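Local coordinates for uncharacterized hypothetical protein (Parabacteroides merdae, PDB 4EI0), which is of unknown function and belongs to the DUF4466 family, with a chain built largely of antiparallel beta-sheets, at residues I21-P26 with E37-M42; Q126-V131 with E140-P145; S72-S77 with C106-R111. All coordinates share one frame; numbering follows the deposited sequence.

Interaction 1 (I21-P26 with E37-M42)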
loop_
_atom_site.group_PDB
_atom_site.type_symbol
_atom_site.label_atom_id
_atom_site.label_comp_id
_atom_site.label_asym_id
_atom_site.label_seq_id
_atom_site.Cartn_x
_atom_site.Cartn_y
_atom_site.Cartn_z
ATOM N N ILE B 21 -7.045 -4.475 -14.801
ATOM C CA ILE B 21 -8.031 -3.483 -15.256
ATOM C C ILE B 21 -7.386 -2.524 -16.256
ATOM O O ILE B 21 -6.287 -2.062 -16.053
ATOM C CB ILE B 21 -8.749 -2.741 -14.082
ATOM C CG1 ILE B 21 -7.859 -1.701 -13.389
ATOM C CG2 ILE B 21 -9.287 -3.754 -13.067
ATOM C CD1 ILE B 21 -8.617 -0.680 -12.546
ATOM N N LYS B 22 -8.047 -2.297 -17.387
ATOM C CA LYS B 22 -7.599 -1.299 -18.337
ATOM C C LYS B 22 -7.845 0.046 -17.680
ATOM O O LYS B 22 -8.945 0.289 -17.210
ATOM C CB LYS B 22 -8.403 -1.432 -19.649
ATOM C CG LYS B 22 -7.977 -0.455 -20.752
ATOM C CD LYS B 22 -8.577 -0.824 -22.100
ATOM C CE LYS B 22 -8.570 0.373 -23.069
ATOM N NZ LYS B 22 -9.717 1.301 -22.875
ATOM N N ARG B 23 -6.835 0.885 -17.564
ATOM C CA ARG B 23 -7.015 2.235 -16.985
ATOM C C ARG B 23 -7.485 3.235 -18.038
ATOM O O ARG B 23 -8.342 4.055 -17.790
ATOM C CB ARG B 23 -5.754 2.710 -16.259
ATOM C CG ARG B 23 -5.678 2.098 -14.855
ATOM C CD ARG B 23 -4.284 2.136 -14.239
ATOM N NE ARG B 23 -3.690 3.475 -14.175
ATOM C CZ ARG B 23 -3.962 4.400 -13.248
ATOM N NH1 ARG B 23 -4.848 4.173 -12.280
ATOM N NH2 ARG B 23 -3.337 5.573 -13.291
ATOM N N SER B 24 -6.960 3.122 -19.241
ATOM C CA SER B 24 -7.461 3.935 -20.344
ATOM C C SER B 24 -8.997 3.835 -20.466
ATOM O O SER B 24 -9.592 2.738 -20.368
ATOM C CB SER B 24 -6.767 3.502 -21.656
ATOM O OG SER B 24 -5.330 3.402 -21.480
ATOM N N LEU B 25 -9.650 4.948 -20.766
ATOM C CA LEU B 25 -11.125 4.988 -20.803
ATOM C C LEU B 25 -11.732 4.276 -22.043
ATOM O O LEU B 25 -11.195 4.393 -23.156
ATOM C CB LEU B 25 -11.603 6.434 -20.783
ATOM C CG LEU B 25 -10.974 7.348 -19.743
ATOM C CD1 LEU B 25 -11.374 8.795 -20.022
ATOM C CD2 LEU B 25 -11.382 6.864 -18.346
ATOM N N PRO B 26 -12.831 3.516 -21.857
ATOM C CA PRO B 26 -13.480 2.779 -22.964
ATOM C C PRO B 26 -13.979 3.664 -24.123
ATOM O O PRO B 26 -14.044 3.213 -25.262
ATOM C CB PRO B 26 -14.682 2.117 -22.296
ATOM C CG PRO B 26 -14.306 1.985 -20.876
ATOM C CD PRO B 26 -13.390 3.137 -20.545
ATOM N N GLU B 37 -2.957 1.811 -21.171
ATOM C CA GLU B 37 -2.452 1.612 -19.820
ATOM C C GLU B 37 -3.313 0.631 -19.050
ATOM O O GLU B 37 -4.550 0.737 -19.070
ATOM C CB GLU B 37 -2.485 2.918 -19.084
ATOM C CG GLU B 37 -1.860 2.838 -17.702
ATOM C CD GLU B 37 -1.972 4.135 -16.938
ATOM O OE1 GLU B 37 -2.154 5.203 -17.565
ATOM O OE2 GLU B 37 -1.873 4.086 -15.706
ATOM N N PHE B 38 -2.651 -0.290 -18.360
ATOM C CA PHE B 38 -3.309 -1.358 -17.606
ATOM C C PHE B 38 -2.756 -1.348 -16.154
ATOM O O PHE B 38 -1.601 -0.973 -15.936
ATOM C CB PHE B 38 -3.052 -2.722 -18.254
ATOM C CG PHE B 38 -3.671 -2.908 -19.612
ATOM C CD1 PHE B 38 -3.024 -2.474 -20.741
ATOM C CD2 PHE B 38 -4.901 -3.486 -19.741
ATOM C CE1 PHE B 38 -3.597 -2.642 -21.988
ATOM C CE2 PHE B 38 -5.493 -3.646 -20.982
ATOM C CZ PHE B 38 -4.833 -3.228 -22.108
ATOM N N ALA B 39 -3.574 -1.754 -15.180
ATOM C CA ALA B 39 -3.147 -1.924 -13.791
ATOM C C ALA B 39 -3.315 -3.403 -13.467
ATOM O O ALA B 39 -4.439 -3.896 -13.441
ATOM C CB ALA B 39 -3.972 -1.063 -12.847
ATOM N N TYR B 40 -2.194 -4.109 -13.303
ATOM C CA TYR B 40 -2.169 -5.566 -13.122
ATOM C C TYR B 40 -1.889 -5.833 -11.634
ATOM O O TYR B 40 -0.795 -5.544 -11.163
ATOM C CB TYR B 40 -1.085 -6.206 -13.937
ATOM C CG TYR B 40 -1.003 -7.732 -13.887
ATOM C CD1 TYR B 40 -2.140 -8.523 -13.926
ATOM C CD2 TYR B 40 0.233 -8.379 -13.837
ATOM C CE1 TYR B 40 -2.061 -9.913 -13.881
ATOM C CE2 TYR B 40 0.325 -9.777 -13.821
ATOM C CZ TYR B 40 -0.826 -10.540 -13.852
ATOM O OH TYR B 40 -0.736 -11.930 -13.838
ATOM N N ALA B 41 -2.892 -6.385 -10.938
ATOM C CA ALA B 41 -2.844 -6.704 -9.505
ATOM C C ALA B 41 -2.552 -8.167 -9.298
ATOM O O ALA B 41 -3.180 -9.020 -9.936
ATOM C CB ALA B 41 -4.176 -6.363 -8.849
HETATM N N MSE B 42 -1.661 -8.452 -8.353
HETATM C CA MSE B 42 -1.264 -9.823 -7.997
HETATM C C MSE B 42 -1.258 -9.973 -6.488
HETATM O O MSE B 42 -0.999 -9.020 -5.779
HETATM C CB MSE B 42 0.153 -10.103 -8.522
HETATM C CG MSE B 42 0.319 -9.862 -10.006
HETATM SE SE MSE B 42 2.138 -9.438 -10.483
HETATM C CE MSE B 42 1.897 -7.500 -9.952
#
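E37 O is gripped by two successive backbone amides of the segment 21-26, firmly by R23 N at 2.7 Å and weakly by S24 N at 3.4 Å. The setting is the edge of a five-stranded antiparallel sheet, where the outermost strand 17-22 turns away from its neighbour 35-43. Upstream, I21 and A39 form a hydrogen-bonded pair, with A39 N 2.9 Å from I21 O. S24 answers the amide of the same glutamate: its OG takes E37 N at 2.9 Å in an almost straight bond (177°). The R23 chain bends at its third torsion (56°), which swings NE to the carboxylate, and E37 OE2 meets the edge of the guanidinium near its plane in a salt bridge whose refined length is doubtfully short. An alanine at E37 would probably leave the R23 guanidinium without its carboxylate mate and freer to turn. The buried F38 ring meets F127 and F129 of the facing sheet. It also lies obliquely against the neighbouring strand, with F38 CD2 3.7 Å from K22 CA. On the face that carries I21 and A39, R23 CD lies 3.5 Å from A39 CB.

Interaction 2 (Q126-V131 with E140-P145)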
loop_
_atom_site.group_PDB
_atom_site.type_symbol
_atom_site.label_atom_id
_atom_site.label_comp_id
_atom_site.label_asym_id
_atom_site.label_seq_id
_atom_site.Cartn_x
_atom_site.Cartn_y
_atom_site.Cartn_z
ATOM N N GLN B 126 -4.978 -7.801 -28.291
ATOM C CA GLN B 126 -5.354 -8.432 -27.012
ATOM C C GLN B 126 -4.115 -8.751 -26.212
ATOM O O GLN B 126 -2.978 -8.731 -26.723
ATOM C CB GLN B 126 -6.212 -9.673 -27.195
ATOM C CG GLN B 126 -5.560 -10.760 -27.986
ATOM C CD GLN B 126 -6.554 -11.832 -28.353
ATOM O OE1 GLN B 126 -7.565 -11.572 -29.002
ATOM N NE2 GLN B 126 -6.273 -13.049 -27.936
ATOM N N PHE B 127 -4.338 -9.043 -24.938
ATOM C CA PHE B 127 -3.265 -9.136 -23.972
ATOM C C PHE B 127 -3.441 -10.326 -23.018
ATOM O O PHE B 127 -4.536 -10.577 -22.513
ATOM C CB PHE B 127 -3.230 -7.865 -23.156
ATOM C CG PHE B 127 -2.968 -6.636 -23.957
ATOM C CD1 PHE B 127 -1.681 -6.230 -24.212
ATOM C CD2 PHE B 127 -4.016 -5.911 -24.486
ATOM C CE1 PHE B 127 -1.443 -5.117 -24.992
ATOM C CE2 PHE B 127 -3.786 -4.758 -25.241
ATOM C CZ PHE B 127 -2.493 -4.356 -25.466
ATOM N N SER B 128 -2.342 -11.023 -22.760
ATOM C CA SER B 128 -2.301 -12.073 -21.750
ATOM C C SER B 128 -1.278 -11.743 -20.677
ATOM O O SER B 128 -0.064 -11.723 -20.934
ATOM C CB SER B 128 -1.997 -13.414 -22.414
ATOM O OG SER B 128 -2.014 -14.414 -21.389
ATOM N N PHE B 129 -1.780 -11.424 -19.491
ATOM C CA PHE B 129 -0.932 -11.068 -18.322
ATOM C C PHE B 129 -0.723 -12.322 -17.486
ATOM O O PHE B 129 -1.638 -13.158 -17.380
ATOM C CB PHE B 129 -1.605 -10.045 -17.412
ATOM C CG PHE B 129 -1.842 -8.691 -18.044
ATOM C CD1 PHE B 129 -2.888 -8.486 -18.912
ATOM C CD2 PHE B 129 -0.962 -7.640 -17.812
ATOM C CE1 PHE B 129 -3.094 -7.257 -19.494
ATOM C CE2 PHE B 129 -1.166 -6.412 -18.402
ATOM C CZ PHE B 129 -2.237 -6.218 -19.240
ATOM N N SER B 130 0.460 -12.469 -16.901
ATOM C CA SER B 130 0.725 -13.638 -16.036
ATOM C C SER B 130 1.748 -13.304 -14.984
ATOM O O SER B 130 2.473 -12.288 -15.079
ATOM C CB SER B 130 1.192 -14.824 -16.859
ATOM O OG SER B 130 2.346 -14.499 -17.604
ATOM N N VAL B 131 1.761 -14.124 -13.939
ATOM C CA VAL B 131 2.526 -13.895 -12.722
ATOM C C VAL B 131 3.079 -15.237 -12.200
ATOM O O VAL B 131 2.424 -16.261 -12.337
ATOM C CB VAL B 131 1.674 -13.181 -11.616
ATOM C CG1 VAL B 131 0.381 -13.948 -11.318
ATOM C CG2 VAL B 131 2.488 -12.941 -10.344
ATOM N N GLU B 140 -2.865 -16.214 -14.392
ATOM C CA GLU B 140 -2.961 -15.629 -15.728
ATOM C C GLU B 140 -4.256 -14.870 -15.837
ATOM O O GLU B 140 -5.199 -15.206 -15.139
ATOM C CB GLU B 140 -2.868 -16.729 -16.822
ATOM C CG GLU B 140 -3.983 -16.741 -17.852
ATOM C CD GLU B 140 -3.728 -17.752 -18.954
ATOM O OE1 GLU B 140 -3.537 -18.947 -18.636
ATOM O OE2 GLU B 140 -3.710 -17.348 -20.139
ATOM N N TYR B 141 -4.276 -13.830 -16.670
ATOM C CA TYR B 141 -5.445 -12.978 -16.862
ATOM C C TYR B 141 -5.402 -12.371 -18.255
ATOM O O TYR B 141 -4.417 -11.744 -18.604
ATOM C CB TYR B 141 -5.478 -11.845 -15.834
ATOM C CG TYR B 141 -6.840 -11.219 -15.639
ATOM C CD1 TYR B 141 -7.325 -10.257 -16.516
ATOM C CD2 TYR B 141 -7.662 -11.614 -14.578
ATOM C CE1 TYR B 141 -8.586 -9.705 -16.342
ATOM C CE2 TYR B 141 -8.912 -11.065 -14.405
ATOM C CZ TYR B 141 -9.347 -10.122 -15.272
ATOM O OH TYR B 141 -10.560 -9.633 -15.060
ATOM N N LYS B 142 -6.478 -12.534 -19.033
ATOM C CA LYS B 142 -6.546 -12.027 -20.419
ATOM C C LYS B 142 -7.485 -10.834 -20.495
ATOM O O LYS B 142 -8.509 -10.810 -19.832
ATOM C CB LYS B 142 -7.073 -13.114 -21.377
ATOM C CG LYS B 142 -6.227 -14.376 -21.361
ATOM C CD LYS B 142 -6.744 -15.448 -22.303
ATOM C CE LYS B 142 -5.760 -16.603 -22.397
ATOM N NZ LYS B 142 -4.360 -16.087 -22.443
ATOM N N LEU B 143 -7.112 -9.849 -21.317
ATOM C CA LEU B 143 -7.931 -8.698 -21.606
ATOM C C LEU B 143 -7.938 -8.427 -23.131
ATOM O O LEU B 143 -6.967 -8.720 -23.845
ATOM C CB LEU B 143 -7.404 -7.463 -20.870
ATOM C CG LEU B 143 -7.801 -7.313 -19.412
ATOM C CD1 LEU B 143 -7.170 -6.033 -18.890
ATOM C CD2 LEU B 143 -9.328 -7.303 -19.322
ATOM N N GLY B 144 -9.040 -7.852 -23.602
ATOM C CA GLY B 144 -9.261 -7.547 -24.985
ATOM C C GLY B 144 -10.077 -8.589 -25.717
ATOM O O GLY B 144 -10.507 -9.571 -25.120
ATOM N N PRO B 145 -10.252 -8.429 -27.041
ATOM C CA PRO B 145 -9.493 -7.493 -27.856
ATOM C C PRO B 145 -9.973 -6.086 -27.767
ATOM O O PRO B 145 -11.081 -5.826 -27.356
ATOM C CB PRO B 145 -9.675 -8.023 -29.278
ATOM C CG PRO B 145 -10.958 -8.750 -29.247
ATOM C CD PRO B 145 -11.064 -9.331 -27.869
#
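The beta hairpin of strands 124-133 and 138-147 brings F127 opposite L143 and F129 opposite Y141, two hydrogen-bonded antiparallel pairs. Each pair is closed by two backbone bonds; F127 N reaches L143 O at 2.9 Å, and F129 N reaches Y141 O at 2.8 Å. Between them S128 faces K142 in a non-hydrogen-bonded pair, where K142 CA makes a CA-H...O contact of 3.2 Å with F127 O. The F129 ring, its CG anti to the carbonyl carbon (chi1 -64°), turns an edge to its partner's carbonyl, and F129 CD1 comes within 3.6 Å of Y141 O. L143 CD1 approaches F129 CE1 obliquely at 4.3 Å. These aromatic and aliphatic groups line the inner face of a sheet in which 138-147 is the outermost strand; across the interior lie F38 and Y40 of the other layer, so that the hairpin forms one wall of a beta-sandwich. The opposite face is polar. There K142 bends at its last torsion (-40°), and its NZ forms a salt bridge of 2.7 Å with E140 OE2, two residues back on the same strand, while S128 OG lies 3.1 Å from that NZ. Past the F127-L143 pair comes G144, whose backbone angles would bring a CB up against the carbonyl O of L143, and then P145, which follows a cis peptide bond and lies alongside Q126.

Interaction 3 (S72-S77 with C106-R111)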
loop_
_atom_site.group_PDB
_atom_site.type_symbol
_atom_site.label_atom_id
_atom_site.label_comp_id
_atom_site.label_asym_id
_atom_site.label_seq_id
_atom_site.Cartn_x
_atom_site.Cartn_y
_atom_site.Cartn_z
ATOM N N SER B 72 5.293 -0.737 -7.543
ATOM C CA SER B 72 3.958 -1.153 -7.198
ATOM C C SER B 72 3.291 0.055 -6.591
ATOM O O SER B 72 3.887 0.773 -5.823
ATOM C CB SER B 72 3.939 -2.328 -6.223
ATOM O OG SER B 72 2.640 -2.514 -5.701
ATOM N N TYR B 73 2.039 0.273 -6.979
ATOM C CA TYR B 73 1.227 1.394 -6.520
ATOM C C TYR B 73 0.280 0.871 -5.468
ATOM O O TYR B 73 -0.675 0.229 -5.810
ATOM C CB TYR B 73 0.469 2.010 -7.728
ATOM C CG TYR B 73 1.469 2.777 -8.600
ATOM C CD1 TYR B 73 1.790 4.103 -8.308
ATOM C CD2 TYR B 73 2.148 2.155 -9.618
ATOM C CE1 TYR B 73 2.750 4.773 -9.042
ATOM C CE2 TYR B 73 3.105 2.813 -10.351
ATOM C CZ TYR B 73 3.403 4.133 -10.049
ATOM O OH TYR B 73 4.402 4.781 -10.733
ATOM N N TYR B 74 0.572 1.153 -4.197
ATOM C CA TYR B 74 -0.279 0.856 -3.069
ATOM C C TYR B 74 -1.138 2.135 -2.826
ATOM O O TYR B 74 -0.832 3.193 -3.352
ATOM C CB TYR B 74 0.580 0.451 -1.817
ATOM C CG TYR B 74 1.420 -0.795 -2.068
ATOM C CD1 TYR B 74 0.826 -2.055 -2.125
ATOM C CD2 TYR B 74 2.766 -0.702 -2.333
ATOM C CE1 TYR B 74 1.563 -3.188 -2.392
ATOM C CE2 TYR B 74 3.511 -1.833 -2.607
ATOM C CZ TYR B 74 2.905 -3.074 -2.607
ATOM O OH TYR B 74 3.638 -4.174 -3.003
ATOM N N THR B 75 -2.259 2.012 -2.158
ATOM C CA THR B 75 -3.142 3.166 -1.934
ATOM C C THR B 75 -3.136 3.484 -0.471
ATOM O O THR B 75 -3.276 2.578 0.314
ATOM C CB THR B 75 -4.589 2.837 -2.333
ATOM O OG1 THR B 75 -4.630 2.493 -3.714
ATOM C CG2 THR B 75 -5.499 4.029 -2.122
ATOM N N ASN B 76 -2.983 4.748 -0.084
ATOM C CA ASN B 76 -3.114 5.110 1.334
ATOM C C ASN B 76 -4.613 5.167 1.725
ATOM O O ASN B 76 -5.487 4.803 0.916
ATOM C CB ASN B 76 -2.366 6.421 1.640
ATOM C CG ASN B 76 -2.923 7.613 0.866
ATOM O OD1 ASN B 76 -4.039 7.578 0.352
ATOM N ND2 ASN B 76 -2.140 8.671 0.779
ATOM N N SER B 77 -4.916 5.599 2.948
ATOM C CA SER B 77 -6.323 5.780 3.371
ATOM C C SER B 77 -7.060 6.817 2.514
ATOM O O SER B 77 -8.215 6.612 2.163
ATOM C CB SER B 77 -6.378 6.190 4.835
ATOM O OG SER B 77 -5.372 7.142 5.064
ATOM N N CYS B 106 4.050 -9.842 -0.831
ATOM C CA CYS B 106 2.965 -10.759 -1.185
ATOM C C CYS B 106 1.881 -10.160 -2.070
ATOM O O CYS B 106 0.953 -10.855 -2.443
ATOM C CB CYS B 106 2.344 -11.307 0.082
ATOM S SG CYS B 106 1.582 -10.094 1.138
ATOM N N ALA B 107 1.971 -8.877 -2.405
ATOM C CA ALA B 107 0.878 -8.217 -3.134
ATOM C C ALA B 107 1.419 -6.988 -3.820
ATOM O O ALA B 107 2.206 -6.233 -3.233
ATOM C CB ALA B 107 -0.342 -7.882 -2.237
ATOM N N ALA B 108 1.051 -6.811 -5.088
ATOM C CA ALA B 108 1.519 -5.609 -5.808
ATOM C C ALA B 108 0.561 -5.308 -6.952
ATOM O O ALA B 108 -0.162 -6.172 -7.422
ATOM C CB ALA B 108 2.901 -5.811 -6.360
ATOM N N THR B 109 0.560 -4.051 -7.366
ATOM C CA THR B 109 -0.135 -3.620 -8.579
ATOM C C THR B 109 0.803 -2.850 -9.456
ATOM O O THR B 109 1.348 -1.839 -9.039
ATOM C CB THR B 109 -1.313 -2.726 -8.250
ATOM O OG1 THR B 109 -2.196 -3.435 -7.422
ATOM C CG2 THR B 109 -2.069 -2.284 -9.520
ATOM N N LEU B 110 1.078 -3.400 -10.615
ATOM C CA LEU B 110 2.042 -2.835 -11.530
ATOM C C LEU B 110 1.289 -2.291 -12.702
ATOM O O LEU B 110 0.290 -2.887 -13.115
ATOM C CB LEU B 110 3.024 -3.882 -12.042
ATOM C CG LEU B 110 3.980 -4.550 -11.039
ATOM C CD1 LEU B 110 4.725 -5.628 -11.792
ATOM C CD2 LEU B 110 4.920 -3.514 -10.400
ATOM N N ARG B 111 1.760 -1.145 -13.206
ATOM C CA ARG B 111 1.203 -0.516 -14.410
ATOM C C ARG B 111 1.982 -0.895 -15.629
ATOM O O ARG B 111 3.217 -0.799 -15.647
ATOM C CB ARG B 111 1.190 0.967 -14.216
ATOM C CG ARG B 111 0.179 1.345 -13.149
ATOM C CD ARG B 111 0.217 2.813 -12.827
ATOM N NE ARG B 111 -0.708 3.045 -11.744
ATOM C CZ ARG B 111 -0.757 4.150 -11.031
ATOM N NH1 ARG B 111 0.073 5.144 -11.277
ATOM N NH2 ARG B 111 -1.621 4.230 -10.046
#
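R111 and Y73 both start with CG anti to the carbonyl carbon (chi1 -68° for R111), and the arginine then runs extended from CG to NE, which carries its head across the tyrosine. The guanidinium settles flat on the ring, the planes only 5° apart, in a stacked cation-pi contact with CZ of R111 3.7 Å from the centroid of the Y73 ring. NH1 of R111 stands over the ring centre, its closest ring atom being CE1 of Y73 at 3.5 Å. Both polar ends have further partners, since R111 NH2 makes a salt bridge with D81 and Y73 OH bonds to D69, and these probably limit sliding of one group over the other. Y73 N donates to T109 O at 3.0 Å. T109's own amide is served differently: S72 swings its hydroxyl anti to the backbone N, and T109 N bonds to S72 OG at 3.1 Å, a side chain taking the place of a backbone acceptor. That same oxygen lies over one face of the Y74 ring, toward its rim. Y74 reaches across edge-on, its OH donating in the carbonyl plane to A107 O at 2.5 Å, a short bond; T105 OG1 also bonds to A107 O. The ring stacks on Y74 of the second subunit, so the strand end also belongs to the dimer contact. With the two strand segments at 118°, far from strict antiparallel alignment, side chains take over part of the bonding at the splayed end of an antiparallel beta-sheet.

From the N terminus, interaction 1 comes first, closing the short connection between strands 17-22 and 35-43. Interaction 3 follows, bringing 72-77 against 106-111 after a longer excursion that includes strands 91-93 and 96-100 of the second sheet. Interaction 2 is last, a hairpin completed over a short turn. The three are in series, so none nests in or crosses another. Interactions 1 and 3 belong to one sheet: strands 35-43 and 107-115 lie side by side, with probable hydrogen bonds from Y40 N to L110 O and from M42 N to A108 O. Interaction 2 supplies the facing layer, reached from interaction 1 through L143 and V131, whereas interactions 2 and 3 do not touch.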